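Local coordinates for protein putative pyridoxal phosphate-dependent transferase (Clostridium difficile, PDB 4DQ6) that is a putative pyridoxal-phosphate-dependent transferase of the class I and II aminotransferase family, with pyridoxal-5'-phosphate bound in its pocket, at residues L327-F332 and S365-I370; I119-Y124 and F360-S365; W92-P97 and K256-L261; N229-M234 and S248-P253. One frame throughout, in Å; residues are numbered along the deposited sequence.

Interactions 3 and 4 belong to the large mixed sheet and share it: strand 248-251 lies between strands 93-96 and 230-234, and the centres of the two contacts are about 8 Å apart. Interaction 4 is buried strand pairing by backbone hydrogen bonds, whereas interaction 3 is a helix packed on the outermost strand by apolar and CH-pi contacts alone. Interaction 1, across the chain's centre from both, is also buried pairing, but in the small antiparallel sheet and with an aromatic stack. Interaction 2 is partly buried and joins loops of the two sheets; it touches interaction 1, where Phe-360 packs on Trp-329 and Arg-369, and brings Tyr-124 to pyridoxal-5'-phosphate.

Interaction 1. Residues L327-F332 and S365-I370; sequences LLWVDF and SGYQRI
Strands 327-331 and 367-370 run antiparallel in the small four-stranded sheet near the C-terminus of this aminotransferase-family fold, and a diagonal aromatic stack dominates one face of the pair. The five-membered ring of Trp-329 lies almost flat on the Tyr-367 ring, planes 7° apart and centroids 3.8 Å, in an offset stack. The offset carries the Trp-329 six-membered ring over Tyr-367 CB, which stands 3.5 Å from its centroid in a CH-pi contact. Tyr-367 is sandwiched, for Asp-331, with CG anti to the backbone N (chi1 -180°), lays its CB over the opposite face, with the carboxylate stacked at a modest tilt to the ring. The polar ends have partners outside the pair: Trp-329 NE1 is bonded to Tyr-151 and Tyr-367 OH to Lys-145. Further along this face Arg-369, bent at chi3 (68°), offers one guanidinium face to Leu-327 CD1, while its NH1 holds Asn-175 of the pyridoxal-5'-phosphate pocket. On the other face Val-330 CG2 meets Ile-370 CD1 at 3.7 Å. Paired backbone bonds link Leu-328 with Ile-370 and Val-330 with Gln-368, and Phe-332 N reaches Gly-366 O at 2.8 Å. Asp-331 OD1 is hydrogen-bonded to Ser-333 OG, and one water donates to both Asp-331 OD1 and Ser-365 O, 2.9 Å from each.

Interaction 2. Residues I119-Y124 and F360-S365; sequences IQEPVY and FGIGGS. With PLP (pyridoxal-5'-phosphate), chain C.
This is a loop-to-loop contact between the two sheets of the fold: 119-124 leaves strand 116-119 of the large sheet, and 360-365 leads into strand 367-371 of the small one. Two hydrogen bonds pin the loops together. Val-123 N donates to Phe-360 O at 3.0 Å, on a lone pair in the carbonyl plane. In the second, Ile-362 N gives a nearly straight bond (166°) to Glu-121 OE1 at 2.8 Å, meeting it from above the carboxylate plane. Glu-121 has CG anti to its carbonyl carbon and an extended chain beyond, so its carboxylate arrives beside Gly-361, with Glu-121 OE1 only 3.2 Å from Gly-361 CA, an approach that Gly-361, having no side chain, leaves room for. The other oxygen, OE2, is held by Asn-128. A cis peptide bond joins Glu-121 to Pro-122, and the proline ring lies against the type II turn formed by 361-364, with Pro-122 CD 3.3 Å from Ile-362 O and Pro-122 CB 3.8 Å from Phe-360 CB. Phe-360 turns its ring edge to the backbone at Val-123 and Tyr-124. Just beyond, Tyr-124, with CG anti to the backbone N (chi1 -175°), lays one ring face over the pyridine ring of pyridoxal-5'-phosphate, Tyr-124 CZ lying 3.4 Å from PLP C4; the contact thus joins the 360-365 loop to the segment that carries Tyr-124 of the pyridoxal-5'-phosphate pocket. Around it, Glu-121 and Ile-362 rest on Ile-140 of strand 137-140, Val-123 packs on Cys-171 at the end of strand 165-171, and Ile-119 touches Phe-127 and Asn-128 of helix 126-133.

Interaction 3. Residues W92-P97 and K256-L261; sequences WLIYSP and KDYKLL
Ile-94 places CG1 anti to its carbonyl carbon (chi1 -65°) and is extended to CD1, so the whole branch projects from strand 93-96 toward helix 255-267. Tyr-258 answers from the helix with CG anti to the backbone N (chi1 -178°), which carries its ring across to the strand. The two side chains cross obliquely. Ile-94 CD1 sits over the centre of one face of the Tyr-258 ring, 3.9 Å from the centroid, a clear CH-pi contact. Closer to the ring's rim, Ile-94 CG1 approaches Tyr-258 CE2 to 3.4 Å. The CD1 methyl of Ile-94 also touches the next turn of the helix, 3.9 Å from Leu-261 CB, so Ile-94 is wedged between Tyr-258 and Leu-261. The edge of the tyrosine ring faces the strand backbone, where Tyr-258 CD2 lies 3.8 Å from Trp-92 O. Leu-261 also packs on Val-250 of the neighbouring strand and Leu-105 of helix 99-110. Strand and helix axes are 9.6 Å apart and only 24° from parallel. Such a layer of helix laid along strands is characteristic of the alpha/beta/alpha sandwich that forms the large domain of aminotransferase-type PLP enzymes; here helix 255-267 packs on the outermost strand, 93-96, and on its neighbour 248-251.

Interaction 4. Residues N229-M234 and S248-P253; sequences NTITCM and SYVVLP
Val-251 O is held by two hydrogen bonds: Thr-232 N comes in on a lone pair in the carbonyl plane at 3.2 Å, and a water donates at 2.9 Å. A CA-H...O contact from Ile-231 adds a third, softer approach. The same water donates to Thr-230 O and accepts the Thr-232 hydroxyl, so it laces the two strands together on the side of Thr-232 and Val-251. In return Val-251 N donates to Thr-232 O at 2.7 Å, and a second antiparallel hydrogen-bonded pair links Met-234 with Tyr-249. There Tyr-249 has CG in the crowded position between N and carbonyl carbon (chi1 54°), which folds its ring back over the partner strand: Met-234 O lies over one ring face, and Met-234 CB touches Tyr-249 CE2 at 3.5 Å. Met-234 SD stands oblique to the ring, 5.3 Å from its centroid, in a Met-aromatic contact, while Tyr-249 OH is bonded to Tyr-285. On the reverse face Ile-231 CG2 reaches Val-250 CG1 at 3.6 Å and Leu-252 CD2 at 3.9 Å. The link between the strands carries Lys-238 of the pyridoxal-5'-phosphate pocket. Strand 230-234 pairs beyond with parallel strand 199-203, and 248-251 with strand 93-96; helices 99-110 and 255-267 pack against Ile-231 and Val-250, and helix 70-84 against Met-234 and Tyr-249.

Interaction 1. Residues L327-F332 and S365-I370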
# COMPACT_ATOMS: atom_id res chain seq x y z
N LEU A 327 23.58 -0.81 -10.68
CA LEU A 327 24.06 0.38 -10.01
C LEU A 327 25.58 0.33 -9.99
O LEU A 327 26.15 -0.69 -9.57
CB LEU A 327 23.48 0.46 -8.58
CG LEU A 327 21.93 0.47 -8.55
CD1 LEU A 327 21.44 0.22 -7.09
CD2 LEU A 327 21.29 1.73 -9.12
N LEU A 328 26.22 1.42 -10.39
CA LEU A 328 27.66 1.51 -10.49
C LEU A 328 28.18 2.39 -9.35
O LEU A 328 27.61 3.45 -9.06
CB LEU A 328 28.04 2.18 -11.84
CG LEU A 328 29.48 1.98 -12.30
CD1 LEU A 328 29.81 0.53 -12.68
CD2 LEU A 328 29.73 2.91 -13.52
N TRP A 329 29.23 1.94 -8.67
CA TRP A 329 29.76 2.58 -7.48
C TRP A 329 31.12 3.11 -7.81
O TRP A 329 32.08 2.34 -8.00
CB TRP A 329 29.82 1.54 -6.40
CG TRP A 329 30.23 1.94 -4.98
CD1 TRP A 329 31.28 1.40 -4.17
CD2 TRP A 329 29.54 2.87 -4.10
NE1 TRP A 329 31.23 1.97 -3.01
CE2 TRP A 329 30.24 2.84 -2.87
CE3 TRP A 329 28.48 3.76 -4.25
CZ2 TRP A 329 29.86 3.65 -1.79
CZ3 TRP A 329 28.06 4.52 -3.19
CH2 TRP A 329 28.78 4.49 -1.96
N VAL A 330 31.21 4.45 -7.94
CA VAL A 330 32.40 5.07 -8.50
C VAL A 330 33.07 5.97 -7.46
O VAL A 330 32.42 6.79 -6.84
CB VAL A 330 32.04 5.93 -9.74
CG1 VAL A 330 33.27 6.60 -10.33
CG2 VAL A 330 31.30 5.10 -10.79
N ASP A 331 34.37 5.75 -7.24
CA ASP A 331 35.16 6.49 -6.29
C ASP A 331 35.76 7.73 -6.98
O ASP A 331 36.53 7.61 -7.91
CB ASP A 331 36.25 5.56 -5.80
CG ASP A 331 37.16 6.19 -4.79
OD1 ASP A 331 36.89 7.30 -4.31
OD2 ASP A 331 38.18 5.53 -4.50
N PHE A 332 35.36 8.90 -6.47
CA PHE A 332 35.85 10.21 -6.91
C PHE A 332 36.88 10.83 -5.98
O PHE A 332 37.25 11.98 -6.14
CB PHE A 332 34.68 11.19 -6.98
CG PHE A 332 33.72 10.96 -8.10
CD1 PHE A 332 32.89 9.88 -8.14
CD2 PHE A 332 33.61 11.92 -9.13
CE1 PHE A 332 31.99 9.71 -9.18
CE2 PHE A 332 32.73 11.78 -10.16
CZ PHE A 332 31.88 10.65 -10.18
N SER A 365 31.83 7.96 1.82
CA SER A 365 32.46 9.23 1.49
C SER A 365 33.35 9.11 0.25
O SER A 365 34.10 8.16 0.12
CB SER A 365 33.30 9.73 2.67
OG SER A 365 33.73 11.04 2.35
N GLY A 366 33.24 10.07 -0.66
CA GLY A 366 34.07 10.09 -1.83
C GLY A 366 33.47 9.32 -3.01
O GLY A 366 33.98 9.46 -4.13
N TYR A 367 32.40 8.56 -2.79
CA TYR A 367 31.77 7.78 -3.85
C TYR A 367 30.50 8.47 -4.36
O TYR A 367 29.93 9.30 -3.70
CB TYR A 367 31.36 6.41 -3.29
CG TYR A 367 32.49 5.43 -3.27
CD1 TYR A 367 33.31 5.33 -2.16
CD2 TYR A 367 32.69 4.53 -4.32
CE1 TYR A 367 34.36 4.42 -2.14
CE2 TYR A 367 33.75 3.62 -4.29
CZ TYR A 367 34.53 3.56 -3.21
OH TYR A 367 35.52 2.57 -3.22
N GLN A 368 30.09 8.07 -5.57
CA GLN A 368 28.76 8.35 -6.10
C GLN A 368 28.24 7.07 -6.74
O GLN A 368 29.01 6.31 -7.33
CB GLN A 368 28.80 9.42 -7.21
CG GLN A 368 29.44 10.72 -6.76
CD GLN A 368 28.49 11.63 -5.99
OE1 GLN A 368 27.30 11.71 -6.35
NE2 GLN A 368 29.01 12.38 -4.99
N ARG A 369 26.94 6.88 -6.63
CA ARG A 369 26.22 5.79 -7.29
C ARG A 369 25.44 6.23 -8.53
O ARG A 369 24.69 7.19 -8.51
CB ARG A 369 25.28 5.11 -6.28
CG ARG A 369 24.87 3.72 -6.65
CD ARG A 369 23.63 3.26 -5.90
NE ARG A 369 22.41 3.99 -6.27
CZ ARG A 369 21.25 3.81 -5.69
NH1 ARG A 369 21.12 2.96 -4.63
NH2 ARG A 369 20.18 4.47 -6.11
N ILE A 370 25.70 5.47 -9.59
CA ILE A 370 25.19 5.76 -10.92
C ILE A 370 24.28 4.62 -11.42
O ILE A 370 24.68 3.47 -11.45
CB ILE A 370 26.30 5.99 -11.94
CG1 ILE A 370 27.39 6.94 -11.39
CG2 ILE A 370 25.70 6.59 -13.20
CD1 ILE A 370 28.59 7.16 -12.27
O HOH W 1 36.37 7.22 -1.44

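Interaction 2. Residues I119-Y124 and F360-S365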
# COMPACT_ATOMS: atom_id res chain seq x y z
N ILE A 119 23.60 -3.76 10.83
CA ILE A 119 23.66 -3.64 9.33
C ILE A 119 25.11 -3.50 8.87
O ILE A 119 26.01 -3.30 9.73
CB ILE A 119 22.82 -2.47 8.76
CG1 ILE A 119 23.43 -1.12 9.10
CG2 ILE A 119 21.33 -2.58 9.16
CD1 ILE A 119 22.71 0.06 8.45
N GLN A 120 25.42 -3.65 7.58
CA GLN A 120 26.76 -3.43 7.03
C GLN A 120 26.75 -2.26 6.06
O GLN A 120 26.07 -2.30 5.01
CB GLN A 120 27.25 -4.66 6.28
CG GLN A 120 27.21 -5.95 7.07
CD GLN A 120 27.48 -7.19 6.25
OE1 GLN A 120 26.73 -7.52 5.33
NE2 GLN A 120 28.57 -7.88 6.56
N GLU A 121 27.47 -1.21 6.37
CA GLU A 121 27.58 -0.02 5.51
C GLU A 121 28.87 -0.03 4.70
O GLU A 121 29.86 -0.61 5.10
CB GLU A 121 27.51 1.22 6.40
CG GLU A 121 26.05 1.42 6.86
CD GLU A 121 25.75 2.75 7.51
OE1 GLU A 121 26.70 3.40 7.94
OE2 GLU A 121 24.54 3.13 7.59
N PRO A 122 28.90 0.64 3.54
CA PRO A 122 27.80 1.47 3.02
C PRO A 122 26.67 0.61 2.50
O PRO A 122 26.94 -0.41 1.82
CB PRO A 122 28.50 2.26 1.93
CG PRO A 122 29.63 1.37 1.46
CD PRO A 122 30.09 0.63 2.71
N VAL A 123 25.42 1.00 2.72
CA VAL A 123 24.29 0.24 2.28
C VAL A 123 23.11 1.18 2.07
O VAL A 123 23.06 2.26 2.66
CB VAL A 123 23.95 -0.95 3.24
CG1 VAL A 123 23.35 -0.41 4.55
CG2 VAL A 123 22.98 -1.96 2.62
N TYR A 124 22.18 0.71 1.26
CA TYR A 124 20.82 1.26 1.00
C TYR A 124 20.34 2.00 2.26
O TYR A 124 20.27 1.39 3.33
CB TYR A 124 19.91 0.12 0.66
CG TYR A 124 18.52 0.52 0.25
CD1 TYR A 124 18.31 1.42 -0.77
CD2 TYR A 124 17.41 -0.03 0.89
CE1 TYR A 124 17.05 1.80 -1.14
CE2 TYR A 124 16.10 0.35 0.51
CZ TYR A 124 15.96 1.27 -0.50
OH TYR A 124 14.70 1.70 -0.95
N PHE A 360 24.86 6.60 1.95
CA PHE A 360 24.89 5.16 2.28
C PHE A 360 25.64 4.84 3.57
O PHE A 360 25.76 3.69 3.93
CB PHE A 360 25.46 4.39 1.10
CG PHE A 360 24.68 4.59 -0.19
CD1 PHE A 360 23.56 3.83 -0.50
CD2 PHE A 360 25.10 5.52 -1.09
CE1 PHE A 360 22.83 4.02 -1.69
CE2 PHE A 360 24.39 5.76 -2.27
CZ PHE A 360 23.26 4.98 -2.59
N GLY A 361 26.10 5.85 4.30
CA GLY A 361 26.71 5.64 5.60
C GLY A 361 28.21 5.45 5.51
O GLY A 361 28.89 6.00 4.60
N ILE A 362 28.73 4.72 6.50
CA ILE A 362 30.16 4.58 6.67
C ILE A 362 30.75 3.94 5.43
O ILE A 362 30.22 2.96 4.98
CB ILE A 362 30.44 3.74 7.92
CG1 ILE A 362 30.02 4.57 9.14
CG2 ILE A 362 31.92 3.38 8.05
CD1 ILE A 362 29.84 3.75 10.40
N GLY A 363 31.82 4.52 4.90
CA GLY A 363 32.46 3.97 3.72
C GLY A 363 31.92 4.58 2.45
O GLY A 363 32.47 4.27 1.37
N GLY A 364 30.89 5.40 2.51
CA GLY A 364 30.40 6.04 1.29
C GLY A 364 31.11 7.32 0.88
O GLY A 364 30.99 7.75 -0.25
N SER A 365 31.83 7.96 1.82
CA SER A 365 32.46 9.23 1.49
C SER A 365 33.35 9.11 0.25
O SER A 365 34.10 8.16 0.12
CB SER A 365 33.30 9.73 2.67
OG SER A 365 33.73 11.04 2.35
N1 PLP C . 15.86 -2.88 -0.75
C2 PLP C . 16.96 -2.51 -1.48
C2A PLP C . 18.35 -3.01 -1.22
C3 PLP C . 16.83 -1.61 -2.61
O3 PLP C . 17.89 -1.24 -3.31
C4 PLP C . 15.51 -1.10 -2.94
C4A PLP C . 15.31 -0.12 -4.06
C5 PLP C . 14.40 -1.55 -2.12
C6 PLP C . 14.62 -2.42 -1.03
C5A PLP C . 13.03 -1.05 -2.47
O4P PLP C . 12.30 -1.14 -1.29
P PLP C . 10.70 -0.94 -1.43
O1P PLP C . 10.21 -2.24 -1.97
O2P PLP C . 10.34 -0.60 0.07
O3P PLP C . 10.58 0.20 -2.49

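Interaction 3. Residues W92-P97 and K256-L261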
# COMPACT_ATOMS: atom_id res chain seq x y z
N TRP A 92 4.52 -20.13 2.99
CA TRP A 92 5.48 -19.26 3.62
C TRP A 92 5.40 -17.82 3.21
O TRP A 92 6.10 -16.97 3.83
CB TRP A 92 6.87 -19.73 3.36
CG TRP A 92 7.19 -21.12 3.82
CD1 TRP A 92 6.46 -21.93 4.65
CD2 TRP A 92 8.40 -21.87 3.50
NE1 TRP A 92 7.11 -23.11 4.88
CE2 TRP A 92 8.29 -23.14 4.22
CE3 TRP A 92 9.56 -21.61 2.77
CZ2 TRP A 92 9.30 -24.13 4.13
CZ3 TRP A 92 10.56 -22.60 2.71
CH2 TRP A 92 10.42 -23.82 3.36
N LEU A 93 4.57 -17.46 2.21
CA LEU A 93 4.62 -16.15 1.61
C LEU A 93 3.63 -15.20 2.20
O LEU A 93 2.46 -15.53 2.32
CB LEU A 93 4.34 -16.26 0.10
CG LEU A 93 5.41 -16.93 -0.75
CD1 LEU A 93 4.94 -17.38 -2.13
CD2 LEU A 93 6.63 -16.01 -0.81
N ILE A 94 4.13 -13.99 2.53
CA ILE A 94 3.28 -12.86 2.90
C ILE A 94 3.47 -11.70 1.91
O ILE A 94 4.60 -11.34 1.58
CB ILE A 94 3.55 -12.36 4.35
CG1 ILE A 94 3.13 -13.50 5.26
CG2 ILE A 94 2.81 -11.05 4.66
CD1 ILE A 94 3.30 -13.12 6.73
N TYR A 95 2.34 -11.14 1.43
CA TYR A 95 2.34 -9.94 0.58
C TYR A 95 2.77 -8.72 1.39
O TYR A 95 2.29 -8.52 2.52
CB TYR A 95 0.92 -9.68 0.09
CG TYR A 95 0.71 -8.28 -0.45
CD1 TYR A 95 1.17 -7.91 -1.74
CD2 TYR A 95 0.09 -7.30 0.31
CE1 TYR A 95 1.05 -6.61 -2.20
CE2 TYR A 95 -0.02 -5.99 -0.15
CZ TYR A 95 0.45 -5.65 -1.40
OH TYR A 95 0.31 -4.33 -1.86
N SER A 96 3.54 -7.82 0.79
CA SER A 96 3.80 -6.51 1.34
C SER A 96 3.83 -5.50 0.18
O SER A 96 4.33 -5.88 -0.91
CB SER A 96 5.10 -6.51 2.10
OG SER A 96 5.41 -5.22 2.63
N PRO A 97 3.38 -4.27 0.41
CA PRO A 97 3.50 -3.29 -0.72
C PRO A 97 4.95 -2.97 -1.04
O PRO A 97 5.25 -2.41 -2.07
CB PRO A 97 2.71 -2.09 -0.24
CG PRO A 97 2.64 -2.26 1.20
CD PRO A 97 2.62 -3.71 1.53
N LYS A 256 5.93 -19.35 13.38
CA LYS A 256 5.77 -18.31 14.43
C LYS A 256 6.12 -16.91 13.96
O LYS A 256 5.46 -15.95 14.33
CB LYS A 256 6.61 -18.60 15.65
CG LYS A 256 6.25 -19.89 16.33
CD LYS A 256 7.17 -20.12 17.51
CE LYS A 256 6.96 -19.10 18.63
NZ LYS A 256 7.36 -19.69 19.95
N ASP A 257 7.15 -16.83 13.12
CA ASP A 257 7.46 -15.58 12.37
C ASP A 257 6.36 -15.20 11.40
O ASP A 257 5.98 -14.01 11.31
CB ASP A 257 8.75 -15.72 11.58
CG ASP A 257 9.98 -15.88 12.43
OD1 ASP A 257 10.02 -15.50 13.66
OD2 ASP A 257 10.97 -16.35 11.83
N TYR A 258 5.85 -16.20 10.66
CA TYR A 258 4.77 -15.92 9.75
C TYR A 258 3.62 -15.26 10.50
O TYR A 258 3.05 -14.25 10.06
CB TYR A 258 4.35 -17.21 9.03
CG TYR A 258 3.27 -17.02 8.05
CD1 TYR A 258 1.97 -16.89 8.48
CD2 TYR A 258 3.52 -17.00 6.68
CE1 TYR A 258 0.94 -16.72 7.60
CE2 TYR A 258 2.49 -16.80 5.80
CZ TYR A 258 1.22 -16.66 6.28
OH TYR A 258 0.12 -16.48 5.44
N LYS A 259 3.25 -15.85 11.62
CA LYS A 259 2.10 -15.37 12.34
C LYS A 259 2.32 -13.96 12.83
O LYS A 259 1.43 -13.16 12.80
CB LYS A 259 1.77 -16.26 13.54
CG LYS A 259 0.64 -15.69 14.38
CD LYS A 259 0.20 -16.62 15.50
CE LYS A 259 -1.28 -16.41 15.80
NZ LYS A 259 -1.55 -15.11 16.45
N LEU A 260 3.52 -13.68 13.30
CA LEU A 260 3.79 -12.37 13.83
C LEU A 260 3.65 -11.30 12.75
O LEU A 260 3.09 -10.26 12.99
CB LEU A 260 5.22 -12.29 14.33
CG LEU A 260 5.57 -12.74 15.74
CD1 LEU A 260 7.04 -12.43 15.88
CD2 LEU A 260 4.76 -11.99 16.79
N LEU A 261 4.22 -11.57 11.58
CA LEU A 261 4.13 -10.61 10.49
C LEU A 261 2.72 -10.51 9.95
O LEU A 261 2.25 -9.43 9.65
CB LEU A 261 5.10 -10.95 9.36
CG LEU A 261 5.19 -9.89 8.25
CD1 LEU A 261 5.49 -8.53 8.87
CD2 LEU A 261 6.29 -10.26 7.27

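Interaction 4. Residues N229-M234 and S248-P253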
# COMPACT_ATOMS: atom_id res chain seq x y z
N ASN A 229 16.46 -19.77 10.33
CA ASN A 229 16.93 -18.57 10.98
C ASN A 229 16.92 -17.33 10.07
O ASN A 229 17.53 -16.33 10.43
CB ASN A 229 18.34 -18.78 11.47
CG ASN A 229 18.73 -17.80 12.59
OD1 ASN A 229 17.93 -17.45 13.44
ND2 ASN A 229 19.93 -17.27 12.49
N THR A 230 16.33 -17.44 8.89
CA THR A 230 16.38 -16.37 7.86
C THR A 230 14.97 -16.05 7.37
O THR A 230 14.22 -16.95 7.02
CB THR A 230 17.25 -16.81 6.69
OG1 THR A 230 18.53 -17.26 7.20
CG2 THR A 230 17.45 -15.67 5.65
N ILE A 231 14.61 -14.77 7.36
CA ILE A 231 13.39 -14.27 6.74
C ILE A 231 13.86 -13.49 5.51
O ILE A 231 14.82 -12.74 5.61
CB ILE A 231 12.67 -13.35 7.73
CG1 ILE A 231 12.20 -14.18 8.93
CG2 ILE A 231 11.50 -12.61 7.09
CD1 ILE A 231 11.70 -13.39 10.15
N THR A 232 13.22 -13.71 4.37
CA THR A 232 13.68 -13.17 3.08
C THR A 232 12.67 -12.29 2.40
O THR A 232 11.48 -12.64 2.30
CB THR A 232 13.98 -14.33 2.12
OG1 THR A 232 14.86 -15.28 2.78
CG2 THR A 232 14.70 -13.88 0.89
N CYS A 233 13.10 -11.10 1.98
CA CYS A 233 12.26 -10.17 1.25
C CYS A 233 12.74 -10.14 -0.21
O CYS A 233 13.93 -10.01 -0.45
CB CYS A 233 12.34 -8.77 1.79
SG CYS A 233 11.81 -8.65 3.49
N MET A 234 11.80 -10.30 -1.14
CA MET A 234 12.03 -10.26 -2.61
C MET A 234 10.88 -9.54 -3.26
O MET A 234 9.87 -9.29 -2.62
CB MET A 234 12.22 -11.62 -3.21
CG MET A 234 13.56 -12.32 -2.82
SD MET A 234 13.52 -14.05 -3.39
CE MET A 234 15.27 -14.53 -3.30
N SER A 248 5.58 -6.81 -3.30
CA SER A 248 6.74 -7.51 -2.82
C SER A 248 6.21 -8.67 -1.97
O SER A 248 5.01 -8.82 -1.72
CB SER A 248 7.64 -6.61 -2.04
OG SER A 248 7.10 -6.34 -0.78
N TYR A 249 7.12 -9.53 -1.55
CA TYR A 249 6.75 -10.67 -0.72
C TYR A 249 7.85 -10.96 0.29
O TYR A 249 9.00 -10.61 0.07
CB TYR A 249 6.37 -11.90 -1.57
CG TYR A 249 7.42 -12.31 -2.57
CD1 TYR A 249 7.39 -11.75 -3.86
CD2 TYR A 249 8.43 -13.26 -2.29
CE1 TYR A 249 8.29 -12.10 -4.83
CE2 TYR A 249 9.35 -13.60 -3.29
CZ TYR A 249 9.29 -12.99 -4.54
OH TYR A 249 10.22 -13.36 -5.49
N VAL A 250 7.46 -11.63 1.38
CA VAL A 250 8.33 -12.09 2.39
C VAL A 250 8.18 -13.59 2.47
O VAL A 250 7.06 -14.13 2.45
CB VAL A 250 7.89 -11.41 3.69
CG1 VAL A 250 8.98 -11.63 4.75
CG2 VAL A 250 7.68 -9.92 3.54
N VAL A 251 9.31 -14.25 2.71
CA VAL A 251 9.33 -15.71 2.79
C VAL A 251 9.64 -16.02 4.26
O VAL A 251 10.80 -15.74 4.74
CB VAL A 251 10.38 -16.38 1.89
CG1 VAL A 251 10.30 -17.88 2.07
CG2 VAL A 251 10.17 -15.94 0.44
N LEU A 252 8.70 -16.64 4.97
CA LEU A 252 8.90 -16.94 6.41
C LEU A 252 8.64 -18.45 6.66
O LEU A 252 7.53 -18.89 6.87
CB LEU A 252 8.00 -16.05 7.25
CG LEU A 252 7.94 -14.58 6.96
CD1 LEU A 252 6.71 -14.24 6.10
CD2 LEU A 252 7.93 -13.80 8.26
N PRO A 253 9.73 -19.24 6.63
CA PRO A 253 9.62 -20.70 6.83
C PRO A 253 9.24 -21.10 8.25
O PRO A 253 8.79 -22.22 8.45
CB PRO A 253 11.03 -21.20 6.47
CG PRO A 253 11.60 -20.14 5.59
CD PRO A 253 11.09 -18.86 6.19
O HOH W 2 13.28 -17.07 4.19